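PDB 5A9C: polyhedrin from Antheraea mylitta cypovirus 4, which builds the crystalline matrix of polyhedra, the microcrystalline occlusion bodies of this insect virus, which probably embed and protect its virions. Local coordinates for residues 38-48 against 77-88. Sequence-based numbering, arbitrary orientation.
Sequences MRVVVFAQYPS and RYPMGVIVSFNG
The Phe43 ring meets Ser85 at its rim: CE2 of Phe43 lies 4.1 Å from CB of Ser85, close to the ring plane, and the Ile83 carbonyl oxygen also sits at this edge. One face is covered from within its own strand by CG1 of Val41, and Tyr199 adds an edge-to-face ring contact. Tyr46 brings its CE1 obliquely against the Pro79 ring, 3.6 Å from CD, while Tyr78 C borders the tyrosine ring near its plane; Leu71 O accepts from the hydroxyl. Two acceptors lie close to the plane of the Asn87 amide, both bonded to ND2. It donates to the Arg39 carbonyl oxygen at 3.0 Å, arriving from above the carbonyl plane, and to Ser85 OG at 2.8 Å, itself also hydrogen-bonded to Ala198 O. With CG beside the backbone N (chi1 -49°), ND2 bridges the two strands; OD1 is bonded to Ser133 OG and Ala198 N, so bonds at both ends of the amide fix its flip about CB–CG.

Strands 38-45 and 81-87 run antiparallel, at 160°, as central neighbours in the polyhedrin sheet, with 51-58 and 133-139 flanking them. Arg39–Asn87, Val41–Ser85 and Phe43–Ile83 are hydrogen-bonded pairs, their side chains on one face; the nearly straight bond from Phe43 N to Ile83 O (177°) contrasts with the weak one from Asn87 N to Arg39 O. The opposite face carries Val40, Val42, Ala44, Val82, Val84 and Phe86, where CG1 of Val42 packs 3.8 Å from CG1 of Val82. Beyond the regular pairing, Met80 N donates to Gln45 O at 2.7 Å. A kink at the thioether of Met80 lays CE across the Gln45 amide, 3.6 Å from NE2, and its CG packs against CD of Pro47.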
ATOM      1  N   MET A  38      16.814  -3.030  -4.531  1.00 23.87           N
ATOM      2  CA  MET A  38      16.971  -1.865  -5.387  1.00 16.87           C
ATOM      3  C   MET A  38      16.705  -0.628  -4.543  1.00 18.20           C
ATOM      4  O   MET A  38      16.142  -0.723  -3.451  1.00 17.30           O
ATOM      5  CB  MET A  38      16.008  -1.927  -6.575  1.00 18.06           C
ATOM      6  CG  MET A  38      16.404  -2.937  -7.643  1.00 16.87           C
ATOM      7  SD  MET A  38      15.084  -3.237  -8.835  1.00 21.80           S
ATOM      8  CE  MET A  38      13.927  -4.134  -7.806  1.00 26.13           C
ATOM      9  N   ARG A  39      17.119   0.532  -5.034  1.00 17.73           N
ATOM     10  CA  ARG A  39      16.929   1.754  -4.272  1.00 16.76           C
ATOM     11  C   ARG A  39      16.559   2.911  -5.176  1.00 13.94           C
ATOM     12  O   ARG A  39      17.316   3.280  -6.076  1.00 16.43           O
ATOM     13  CB  ARG A  39      18.184   2.091  -3.464  1.00 18.77           C
ATOM     14  CG  ARG A  39      17.957   3.154  -2.399  1.00 17.73           C
ATOM     15  CD  ARG A  39      19.133   3.217  -1.445  1.00 19.55           C
ATOM     16  NE  ARG A  39      18.850   4.042  -0.276  1.00 18.56           N
ATOM     17  CZ  ARG A  39      19.599   4.052   0.822  1.00 22.69           C
ATOM     18  NH1 ARG A  39      20.672   3.275   0.901  1.00 22.03           N
ATOM     19  NH2 ARG A  39      19.273   4.832   1.844  1.00 22.99           N
ATOM     20  N   VAL A  40      15.383   3.474  -4.936  1.00 15.81           N
ATOM     21  CA  VAL A  40      14.929   4.638  -5.679  1.00 17.08           C
ATOM     22  C   VAL A  40      14.699   5.773  -4.700  1.00 17.92           C
ATOM     23  O   VAL A  40      14.063   5.588  -3.662  1.00 18.46           O
ATOM     24  CB  VAL A  40      13.632   4.346  -6.456  1.00 12.13           C
ATOM     25  CG1 VAL A  40      13.073   5.626  -7.063  1.00 18.58           C
ATOM     26  CG2 VAL A  40      13.894   3.321  -7.542  1.00 13.43           C
ATOM     27  N   VAL A  41      15.242   6.940  -5.019  1.00 15.79           N
ATOM     28  CA  VAL A  41      15.078   8.098  -4.160  1.00 15.52           C
ATOM     29  C   VAL A  41      14.555   9.285  -4.948  1.00 11.99           C
ATOM     30  O   VAL A  41      15.061   9.602  -6.028  1.00 16.39           O
ATOM     31  CB  VAL A  41      16.399   8.489  -3.477  1.00 18.17           C
ATOM     32  CG1 VAL A  41      16.165   9.633  -2.498  1.00 15.27           C
ATOM     33  CG2 VAL A  41      17.011   7.281  -2.767  1.00 13.69           C
ATOM     34  N   VAL A  42      13.532   9.932  -4.403  1.00 14.70           N
ATOM     35  CA  VAL A  42      13.001  11.155  -4.978  1.00 15.60           C
ATOM     36  C   VAL A  42      13.426  12.324  -4.096  1.00 17.06           C
ATOM     37  O   VAL A  42      12.972  12.451  -2.957  1.00 19.22           O
ATOM     38  CB  VAL A  42      11.465  11.111  -5.078  1.00 15.21           C
ATOM     39  CG1 VAL A  42      10.935  12.391  -5.717  1.00 20.84           C
ATOM     40  CG2 VAL A  42      11.018   9.887  -5.869  1.00 15.92           C
ATOM     41  N   PHE A  43      14.314  13.164  -4.618  1.00 17.31           N
ATOM     42  CA  PHE A  43      14.809  14.321  -3.880  1.00 15.27           C
ATOM     43  C   PHE A  43      14.017  15.555  -4.279  1.00 20.32           C
ATOM     44  O   PHE A  43      14.113  16.001  -5.418  1.00 18.33           O
ATOM     45  CB  PHE A  43      16.280  14.587  -4.211  1.00 18.46           C
ATOM     46  CG  PHE A  43      17.224  13.514  -3.758  1.00 19.55           C
ATOM     47  CD1 PHE A  43      17.688  13.489  -2.454  1.00 20.71           C
ATOM     48  CD2 PHE A  43      17.684  12.555  -4.648  1.00 18.37           C
ATOM     49  CE1 PHE A  43      18.576  12.515  -2.039  1.00 16.58           C
ATOM     50  CE2 PHE A  43      18.570  11.579  -4.240  1.00 17.06           C
ATOM     51  CZ  PHE A  43      19.021  11.562  -2.934  1.00 18.00           C
ATOM     52  N   ALA A  44      13.249  16.111  -3.348  1.00 19.62           N
ATOM     53  CA  ALA A  44      12.496  17.335  -3.615  1.00 24.00           C
ATOM     54  C   ALA A  44      13.315  18.568  -3.242  1.00 19.37           C
ATOM     55  O   ALA A  44      13.845  18.654  -2.135  1.00 18.26           O
ATOM     56  CB  ALA A  44      11.170  17.326  -2.860  1.00 20.92           C
ATOM     57  N   GLN A  45      13.419  19.514  -4.171  1.00 20.10           N
ATOM     58  CA  GLN A  45      14.164  20.749  -3.943  1.00 24.27           C
ATOM     59  C   GLN A  45      13.223  21.928  -3.714  1.00 21.70           C
ATOM     60  O   GLN A  45      12.313  22.165  -4.506  1.00 22.59           O
ATOM     61  CB  GLN A  45      15.072  21.055  -5.136  1.00 19.46           C
ATOM     62  CG  GLN A  45      15.733  22.422  -5.069  1.00 19.55           C
ATOM     63  CD  GLN A  45      16.324  22.859  -6.394  1.00 21.49           C
ATOM     64  OE1 GLN A  45      15.920  22.383  -7.454  1.00 26.80           O
ATOM     65  NE2 GLN A  45      17.287  23.770  -6.340  1.00 32.85           N
ATOM     66  N   TYR A  46      13.455  22.672  -2.638  1.00 21.75           N
ATOM     67  CA  TYR A  46      12.612  23.815  -2.305  1.00 23.09           C
ATOM     68  C   TYR A  46      13.377  25.124  -2.451  1.00 28.83           C
ATOM     69  O   TYR A  46      14.602  25.145  -2.341  1.00 25.61           O
ATOM     70  CB  TYR A  46      12.049  23.672  -0.886  1.00 21.25           C
ATOM     71  CG  TYR A  46      11.273  22.392  -0.686  1.00 19.57           C
ATOM     72  CD1 TYR A  46       9.933  22.309  -1.035  1.00 22.29           C
ATOM     73  CD2 TYR A  46      11.886  21.263  -0.164  1.00 21.11           C
ATOM     74  CE1 TYR A  46       9.223  21.140  -0.862  1.00 21.38           C
ATOM     75  CE2 TYR A  46      11.184  20.089   0.012  1.00 24.69           C
ATOM     76  CZ  TYR A  46       9.853  20.032  -0.340  1.00 23.54           C
ATOM     77  OH  TYR A  46       9.149  18.862  -0.167  1.00 20.86           O
ATOM     78  N   PRO A  47      12.648  26.220  -2.711  1.00 30.75           N
ATOM     79  CA  PRO A  47      13.226  27.561  -2.866  1.00 33.90           C
ATOM     80  C   PRO A  47      14.075  27.956  -1.662  1.00 25.88           C
ATOM     81  O   PRO A  47      15.018  28.735  -1.796  1.00 29.21           O
ATOM     82  CB  PRO A  47      11.989  28.460  -2.950  1.00 34.35           C
ATOM     83  CG  PRO A  47      10.923  27.576  -3.498  1.00 31.17           C
ATOM     84  CD  PRO A  47      11.190  26.217  -2.921  1.00 29.81           C
ATOM     85  N   SER A  48      13.731  27.418  -0.497  1.00 25.79           N
ATOM     86  CA  SER A  48      14.451  27.711   0.736  1.00 35.91           C
ATOM     87  C   SER A  48      15.896  27.225   0.675  1.00 35.91           C
ATOM     88  O   SER A  48      16.746  27.682   1.439  1.00 35.13           O
ATOM     89  CB  SER A  48      13.744  27.054   1.920  1.00 27.85           C
ATOM     90  OG  SER A  48      13.677  25.647   1.744  1.00 28.96           O
ATOM     91  N   ARG A  77       5.690  25.282   1.557  1.00 50.38           N
ATOM     92  CA  ARG A  77       6.068  25.609   0.187  1.00 47.14           C
ATOM     93  C   ARG A  77       6.121  24.372  -0.699  1.00 24.82           C
ATOM     94  O   ARG A  77       6.457  23.278  -0.244  1.00 28.46           O
ATOM     95  CB  ARG A  77       7.420  26.324   0.145  1.00 43.75           C
ATOM     96  CG  ARG A  77       7.392  27.767   0.611  1.00 62.34           C
ATOM     97  CD  ARG A  77       8.617  28.506   0.103  1.00 76.86           C
ATOM     98  NE  ARG A  77       8.781  29.812   0.730  1.00 77.74           N
ATOM     99  CZ  ARG A  77       9.961  30.379   0.960  1.00 76.48           C
ATOM    100  NH1 ARG A  77      11.075  29.749   0.616  1.00 39.01           N
ATOM    101  NH2 ARG A  77      10.027  31.571   1.536  1.00 98.26           N
ATOM    102  N   TYR A  78       5.795  24.563  -1.973  1.00 30.92           N
ATOM    103  CA  TYR A  78       5.870  23.497  -2.958  1.00 31.95           C
ATOM    104  C   TYR A  78       7.265  23.455  -3.582  1.00 15.81           C
ATOM    105  O   TYR A  78       7.914  24.490  -3.728  1.00 22.99           O
ATOM    106  CB  TYR A  78       4.801  23.696  -4.038  1.00 31.14           C
ATOM    107  CG  TYR A  78       4.642  22.507  -4.955  1.00 43.57           C
ATOM    108  CD1 TYR A  78       3.783  21.463  -4.629  1.00 48.87           C
ATOM    109  CD2 TYR A  78       5.359  22.420  -6.140  1.00 35.28           C
ATOM    110  CE1 TYR A  78       3.642  20.366  -5.463  1.00 31.62           C
ATOM    111  CE2 TYR A  78       5.227  21.329  -6.976  1.00 28.16           C
ATOM    112  CZ  TYR A  78       4.365  20.307  -6.634  1.00 35.37           C
ATOM    113  OH  TYR A  78       4.232  19.224  -7.469  1.00 52.61           O
ATOM    114  N   PRO A  79       7.736  22.252  -3.948  1.00 23.43           N
ATOM    115  CA  PRO A  79       9.076  22.080  -4.527  1.00 18.89           C
ATOM    116  C   PRO A  79       9.232  22.649  -5.941  1.00 21.16           C
ATOM    117  O   PRO A  79       8.283  22.664  -6.725  1.00 21.25           O
ATOM    118  CB  PRO A  79       9.252  20.556  -4.552  1.00 20.62           C
ATOM    119  CG  PRO A  79       7.863  20.015  -4.569  1.00 27.35           C
ATOM    120  CD  PRO A  79       7.057  20.962  -3.735  1.00 24.68           C
ATOM    121  N   MET A  80      10.438  23.119  -6.249  1.00 15.85           N
ATOM    122  CA  MET A  80      10.784  23.593  -7.586  1.00 23.08           C
ATOM    123  C   MET A  80      10.856  22.431  -8.568  1.00 16.58           C
ATOM    124  O   MET A  80      10.654  22.598  -9.773  1.00 20.92           O
ATOM    125  CB  MET A  80      12.145  24.292  -7.556  1.00 23.88           C
ATOM    126  CG  MET A  80      12.205  25.516  -6.658  1.00 33.76           C
ATOM    127  SD  MET A  80      13.890  25.889  -6.134  1.00 38.02           S
ATOM    128  CE  MET A  80      14.741  25.931  -7.710  1.00 41.51           C
ATOM    129  N   GLY A  81      11.160  21.251  -8.045  1.00 16.81           N
ATOM    130  CA  GLY A  81      11.368  20.086  -8.878  1.00 21.96           C
ATOM    131  C   GLY A  81      11.888  18.937  -8.047  1.00 21.02           C
ATOM    132  O   GLY A  81      12.082  19.080  -6.838  1.00 16.82           O
ATOM    133  N   VAL A  82      12.107  17.797  -8.693  1.00 17.72           N
ATOM    134  CA  VAL A  82      12.661  16.629  -8.020  1.00 12.26           C
ATOM    135  C   VAL A  82      13.809  16.017  -8.805  1.00 18.27           C
ATOM    136  O   VAL A  82      13.848  16.084 -10.033  1.00 18.70           O
ATOM    137  CB  VAL A  82      11.596  15.528  -7.782  1.00 16.76           C
ATOM    138  CG1 VAL A  82      10.576  15.984  -6.748  1.00 17.25           C
ATOM    139  CG2 VAL A  82      10.914  15.135  -9.093  1.00 14.43           C
ATOM    140  N   ILE A  83      14.752  15.430  -8.081  1.00 18.68           N
ATOM    141  CA  ILE A  83      15.757  14.581  -8.692  1.00 18.60           C
ATOM    142  C   ILE A  83      15.352  13.157  -8.366  1.00 17.90           C
ATOM    143  O   ILE A  83      15.261  12.787  -7.193  1.00 20.75           O
ATOM    144  CB  ILE A  83      17.173  14.848  -8.139  1.00 15.05           C
ATOM    145  CG1 ILE A  83      17.620  16.282  -8.442  1.00 15.35           C
ATOM    146  CG2 ILE A  83      18.169  13.849  -8.716  1.00 13.07           C
ATOM    147  CD1 ILE A  83      17.014  17.329  -7.531  1.00 26.13           C
ATOM    148  N   VAL A  84      15.070  12.368  -9.394  1.00 15.71           N
ATOM    149  CA  VAL A  84      14.693  10.981  -9.185  1.00 19.54           C
ATOM    150  C   VAL A  84      15.900  10.092  -9.450  1.00 15.49           C
ATOM    151  O   VAL A  84      16.440  10.071 -10.557  1.00 16.25           O
ATOM    152  CB  VAL A  84      13.504  10.559 -10.073  1.00 17.47           C
ATOM    153  CG1 VAL A  84      13.093   9.128  -9.751  1.00 13.98           C
ATOM    154  CG2 VAL A  84      12.328  11.497  -9.860  1.00 17.60           C
ATOM    155  N   SER A  85      16.326   9.377  -8.415  1.00 17.56           N
ATOM    156  CA  SER A  85      17.518   8.543  -8.474  1.00 18.21           C
ATOM    157  C   SER A  85      17.138   7.067  -8.530  1.00 13.42           C
ATOM    158  O   SER A  85      16.510   6.552  -7.608  1.00 18.43           O
ATOM    159  CB  SER A  85      18.395   8.814  -7.251  1.00 18.72           C
ATOM    160  OG  SER A  85      19.532   7.968  -7.226  1.00 16.68           O
ATOM    161  N   PHE A  86      17.516   6.395  -9.616  1.00 13.26           N
ATOM    162  CA  PHE A  86      17.233   4.969  -9.799  1.00 16.53           C
ATOM    163  C   PHE A  86      18.507   4.158  -9.575  1.00 15.63           C
ATOM    164  O   PHE A  86      19.524   4.418 -10.213  1.00 15.91           O
ATOM    165  CB  PHE A  86      16.751   4.694 -11.228  1.00 13.58           C
ATOM    166  CG  PHE A  86      15.410   5.288 -11.563  1.00 15.28           C
ATOM    167  CD1 PHE A  86      15.309   6.586 -12.037  1.00 16.88           C
ATOM    168  CD2 PHE A  86      14.256   4.528 -11.452  1.00 17.83           C
ATOM    169  CE1 PHE A  86      14.074   7.128 -12.365  1.00 17.74           C
ATOM    170  CE2 PHE A  86      13.019   5.059 -11.780  1.00 14.88           C
ATOM    171  CZ  PHE A  86      12.927   6.362 -12.239  1.00 15.44           C
ATOM    172  N   ASN A  87      18.458   3.164  -8.694  1.00 15.64           N
ATOM    173  CA  ASN A  87      19.657   2.383  -8.404  1.00 21.88           C
ATOM    174  C   ASN A  87      19.394   0.888  -8.245  1.00 16.06           C
ATOM    175  O   ASN A  87      18.458   0.480  -7.555  1.00 15.08           O
ATOM    176  CB  ASN A  87      20.367   2.929  -7.159  1.00 16.89           C
ATOM    177  CG  ASN A  87      20.557   4.436  -7.207  1.00 14.13           C
ATOM    178  OD1 ASN A  87      21.598   4.933  -7.638  1.00 17.28           O
ATOM    179  ND2 ASN A  87      19.543   5.170  -6.770  1.00 11.88           N
ATOM    180  N   GLY A  88      20.234   0.082  -8.890  1.00 22.82           N
ATOM    181  CA  GLY A  88      20.143  -1.363  -8.796  1.00 12.49           C
ATOM    182  C   GLY A  88      19.931  -2.040 -10.137  1.00 14.31           C
ATOM    183  O   GLY A  88      20.111  -1.432 -11.197  1.00 18.20           O
TER